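Local coordinates for protein 433aa long hypothetical phosphoribosylglycinamide formyl transferase (Pyrococcus horikoshii, PDB 2DWC) that is an ATP-grasp family protein with a PurT-type C-terminal part, and binds ADP, at residues 240-248 with 339-349. Residues are numbered along the deposited sequence; the frame is centred on the assembly and turned at random.
Sequences GDYHASWQP and MLIPAATHVIK
Q247 and A343 exchange two backbone hydrogen bonds, Q247 N to A343 O (2.9 Å) and A343 N to Q247 O, where the antiparallel strands 241-247 and 343-349 pair at 172°. The pairing continues through T345 N to S245 O, with only a weak return bond, and V347 N to H243 O. Strand 343-349 also pairs with strand 386-393, so this seam carries the sheet from the ATP-grasp part into the PurT-type C-terminal part.

On the face with S245, T345 OG1 meets two hydroxyls roughly at right angles. It is hydrogen-bonded to Y242 OH (3.0 Å), lying in plane at the phenol ring edge, and sits 2.9 Å from S245 OG, itself bonded to T299 O. A chi1 of 70° tucks OG1 between the T345 backbone N and carbonyl carbon, within range of both. V347 CG1 covers one face of the Y242 ring in a CH-pi contact, 4.0 Å from its centroid.

The face with A244 carries an offset edge-to-face pair: the H346 edge turns toward the H243 face, planes at 73°. H346 ND1 donates to V347 O in the carbonyl plane, fixing the imidazole, while H243 ND1 bonds to Y236 OH. W246 CB packs on A344 CB, while its indole makes a cation-pi contact with K401. At the far end, M339 lies against P248, which follows a cis peptide bond, with M339 SD 3.6 Å from P248 CD.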
loop_
_atom_site.group_PDB
_atom_site.type_symbol
_atom_site.label_atom_id
_atom_site.label_comp_id
_atom_site.label_asym_id
_atom_site.label_seq_id
_atom_site.Cartn_x
_atom_site.Cartn_y
_atom_site.Cartn_z
ATOM N N GLY B 240 24.278 4.290 15.321
ATOM C CA GLY B 240 24.223 3.986 13.905
ATOM C C GLY B 240 22.905 3.486 13.342
ATOM O O GLY B 240 22.798 3.296 12.130
ATOM N N ASP B 241 21.904 3.261 14.189
ATOM C CA ASP B 241 20.616 2.790 13.692
ATOM C C ASP B 241 19.482 3.734 14.095
ATOM O O ASP B 241 19.371 4.170 15.258
ATOM C CB ASP B 241 20.336 1.363 14.186
ATOM C CG ASP B 241 19.090 0.741 13.533
ATOM O OD1 ASP B 241 17.948 1.082 13.945
ATOM O OD2 ASP B 241 19.258 -0.090 12.600
ATOM N N TYR B 242 18.648 4.086 13.123
ATOM C CA TYR B 242 17.557 4.983 13.434
ATOM C C TYR B 242 16.563 4.163 14.264
ATOM O O TYR B 242 16.461 2.927 14.144
ATOM C CB TYR B 242 16.967 5.591 12.139
ATOM C CG TYR B 242 15.570 5.141 11.779
ATOM C CD1 TYR B 242 14.442 5.844 12.221
ATOM C CD2 TYR B 242 15.378 3.984 11.034
ATOM C CE1 TYR B 242 13.159 5.393 11.919
ATOM C CE2 TYR B 242 14.104 3.525 10.745
ATOM C CZ TYR B 242 13.000 4.233 11.187
ATOM O OH TYR B 242 11.744 3.758 10.921
ATOM N N HIS B 243 15.887 4.856 15.161
ATOM C CA HIS B 243 14.951 4.222 16.068
ATOM C C HIS B 243 13.550 4.767 15.841
ATOM O O HIS B 243 12.575 4.049 16.008
ATOM C CB HIS B 243 15.381 4.504 17.522
ATOM C CG HIS B 243 15.308 3.301 18.414
ATOM N ND1 HIS B 243 14.633 3.299 19.619
ATOM C CD2 HIS B 243 15.780 2.039 18.247
ATOM C CE1 HIS B 243 14.686 2.089 20.152
ATOM N NE2 HIS B 243 15.376 1.306 19.339
ATOM N N ALA B 244 13.458 6.051 15.496
ATOM C CA ALA B 244 12.162 6.710 15.279
ATOM C C ALA B 244 12.332 7.861 14.300
ATOM O O ALA B 244 13.413 8.450 14.249
ATOM C CB ALA B 244 11.618 7.279 16.621
ATOM N N SER B 245 11.293 8.179 13.531
ATOM C CA SER B 245 11.342 9.319 12.608
ATOM C C SER B 245 9.962 9.927 12.557
ATOM O O SER B 245 8.971 9.302 12.986
ATOM C CB SER B 245 11.779 8.897 11.195
ATOM O OG SER B 245 10.819 7.982 10.659
ATOM N N TRP B 246 9.857 11.157 12.052
ATOM C CA TRP B 246 8.548 11.765 12.046
ATOM C C TRP B 246 8.539 12.867 11.027
ATOM O O TRP B 246 9.597 13.360 10.627
ATOM C CB TRP B 246 8.199 12.353 13.457
ATOM C CG TRP B 246 9.272 13.312 14.010
ATOM C CD1 TRP B 246 9.364 14.682 13.825
ATOM C CD2 TRP B 246 10.416 12.927 14.763
ATOM N NE1 TRP B 246 10.535 15.156 14.432
ATOM C CE2 TRP B 246 11.184 14.090 15.007
ATOM C CE3 TRP B 246 10.875 11.696 15.268
ATOM C CZ2 TRP B 246 12.390 14.053 15.732
ATOM C CZ3 TRP B 246 12.069 11.660 15.993
ATOM C CH2 TRP B 246 12.816 12.841 16.216
ATOM N N GLN B 247 7.338 13.261 10.611
ATOM C CA GLN B 247 7.218 14.352 9.629
ATOM C C GLN B 247 6.012 15.170 10.049
ATOM O O GLN B 247 4.985 14.617 10.379
ATOM C CB GLN B 247 6.975 13.797 8.218
ATOM C CG GLN B 247 7.172 14.837 7.089
ATOM C CD GLN B 247 6.830 14.272 5.710
ATOM O OE1 GLN B 247 5.787 13.616 5.549
ATOM N NE2 GLN B 247 7.673 14.556 4.705
ATOM N N PRO B 248 6.118 16.511 10.044
ATOM C CA PRO B 248 7.291 17.309 9.676
ATOM C C PRO B 248 8.196 17.555 10.872
ATOM O O PRO B 248 7.763 17.490 12.032
ATOM C CB PRO B 248 6.672 18.605 9.157
ATOM C CG PRO B 248 5.485 18.832 10.158
ATOM C CD PRO B 248 4.961 17.367 10.412
ATOM N N MET B 339 2.397 17.416 2.411
ATOM C CA MET B 339 2.215 16.309 3.348
ATOM C C MET B 339 0.686 16.151 3.568
ATOM O O MET B 339 -0.057 17.132 3.464
ATOM C CB MET B 339 2.927 16.714 4.643
ATOM C CG MET B 339 2.719 15.862 5.846
ATOM S SD MET B 339 3.807 16.620 7.084
ATOM C CE MET B 339 2.744 18.115 7.644
ATOM N N LEU B 340 0.205 14.932 3.842
ATOM C CA LEU B 340 -1.217 14.733 4.073
ATOM C C LEU B 340 -1.574 14.916 5.552
ATOM O O LEU B 340 -2.573 15.584 5.894
ATOM C CB LEU B 340 -1.642 13.333 3.590
ATOM C CG LEU B 340 -3.100 12.942 3.857
ATOM C CD1 LEU B 340 -4.047 13.871 3.102
ATOM C CD2 LEU B 340 -3.323 11.502 3.449
ATOM N N ILE B 341 -0.755 14.354 6.438
ATOM C CA ILE B 341 -1.005 14.434 7.894
ATOM C C ILE B 341 0.297 14.138 8.627
ATOM O O ILE B 341 1.121 13.361 8.135
ATOM C CB ILE B 341 -2.111 13.416 8.308
ATOM C CG1 ILE B 341 -2.467 13.557 9.804
ATOM C CG2 ILE B 341 -1.635 11.965 8.049
ATOM C CD1 ILE B 341 -3.663 12.637 10.236
ATOM N N PRO B 342 0.551 14.813 9.759
ATOM C CA PRO B 342 1.794 14.525 10.482
ATOM C C PRO B 342 1.788 13.053 10.905
ATOM O O PRO B 342 0.723 12.495 11.197
ATOM C CB PRO B 342 1.714 15.449 11.711
ATOM C CG PRO B 342 0.969 16.666 11.170
ATOM C CD PRO B 342 -0.149 15.977 10.363
ATOM N N ALA B 343 2.976 12.452 10.963
ATOM C CA ALA B 343 3.045 11.030 11.356
ATOM C C ALA B 343 4.410 10.697 11.886
ATOM O O ALA B 343 5.322 11.513 11.856
ATOM C CB ALA B 343 2.680 10.105 10.127
ATOM N N ALA B 344 4.555 9.492 12.404
ATOM C CA ALA B 344 5.827 9.069 12.958
ATOM C C ALA B 344 5.939 7.568 12.876
ATOM O O ALA B 344 4.931 6.869 12.723
ATOM C CB ALA B 344 5.900 9.473 14.456
ATOM N N THR B 345 7.165 7.079 13.022
ATOM C CA THR B 345 7.433 5.638 13.042
ATOM C C THR B 345 8.312 5.323 14.237
ATOM O O THR B 345 8.964 6.208 14.799
ATOM C CB THR B 345 8.229 5.144 11.815
ATOM O OG1 THR B 345 9.579 5.639 11.898
ATOM C CG2 THR B 345 7.580 5.583 10.521
ATOM N N HIS B 346 8.289 4.067 14.667
ATOM C CA HIS B 346 9.208 3.599 15.681
ATOM C C HIS B 346 9.556 2.162 15.258
ATOM O O HIS B 346 8.664 1.375 14.909
ATOM C CB HIS B 346 8.588 3.618 17.081
ATOM C CG HIS B 346 9.609 3.439 18.161
ATOM N ND1 HIS B 346 10.242 2.232 18.393
ATOM C CD2 HIS B 346 10.188 4.338 19.001
ATOM C CE1 HIS B 346 11.169 2.396 19.324
ATOM N NE2 HIS B 346 11.160 3.662 19.705
ATOM N N VAL B 347 10.842 1.837 15.237
ATOM C CA VAL B 347 11.246 0.491 14.828
ATOM C C VAL B 347 10.844 -0.601 15.797
ATOM O O VAL B 347 10.570 -0.349 16.976
ATOM C CB VAL B 347 12.795 0.423 14.623
ATOM C CG1 VAL B 347 13.217 1.509 13.631
ATOM C CG2 VAL B 347 13.529 0.606 15.970
ATOM N N ILE B 348 10.756 -1.820 15.254
ATOM C CA ILE B 348 10.472 -3.030 16.030
ATOM C C ILE B 348 11.717 -3.855 15.717
ATOM O O ILE B 348 11.891 -4.362 14.593
ATOM C CB ILE B 348 9.199 -3.738 15.533
ATOM C CG1 ILE B 348 7.966 -2.820 15.784
ATOM C CG2 ILE B 348 9.027 -5.041 16.288
ATOM C CD1 ILE B 348 6.681 -3.336 15.109
ATOM N N LYS B 349 12.617 -3.945 16.700
ATOM C CA LYS B 349 13.895 -4.642 16.485
ATOM C C LYS B 349 14.024 -5.905 17.293
ATOM O O LYS B 349 13.536 -5.974 18.414
ATOM C CB LYS B 349 15.079 -3.734 16.837
ATOM C CG LYS B 349 15.062 -2.376 16.173
ATOM C CD LYS B 349 16.472 -1.799 16.070
ATOM C CE LYS B 349 17.239 -1.968 17.382
ATOM N NZ LYS B 349 18.694 -1.698 17.173
#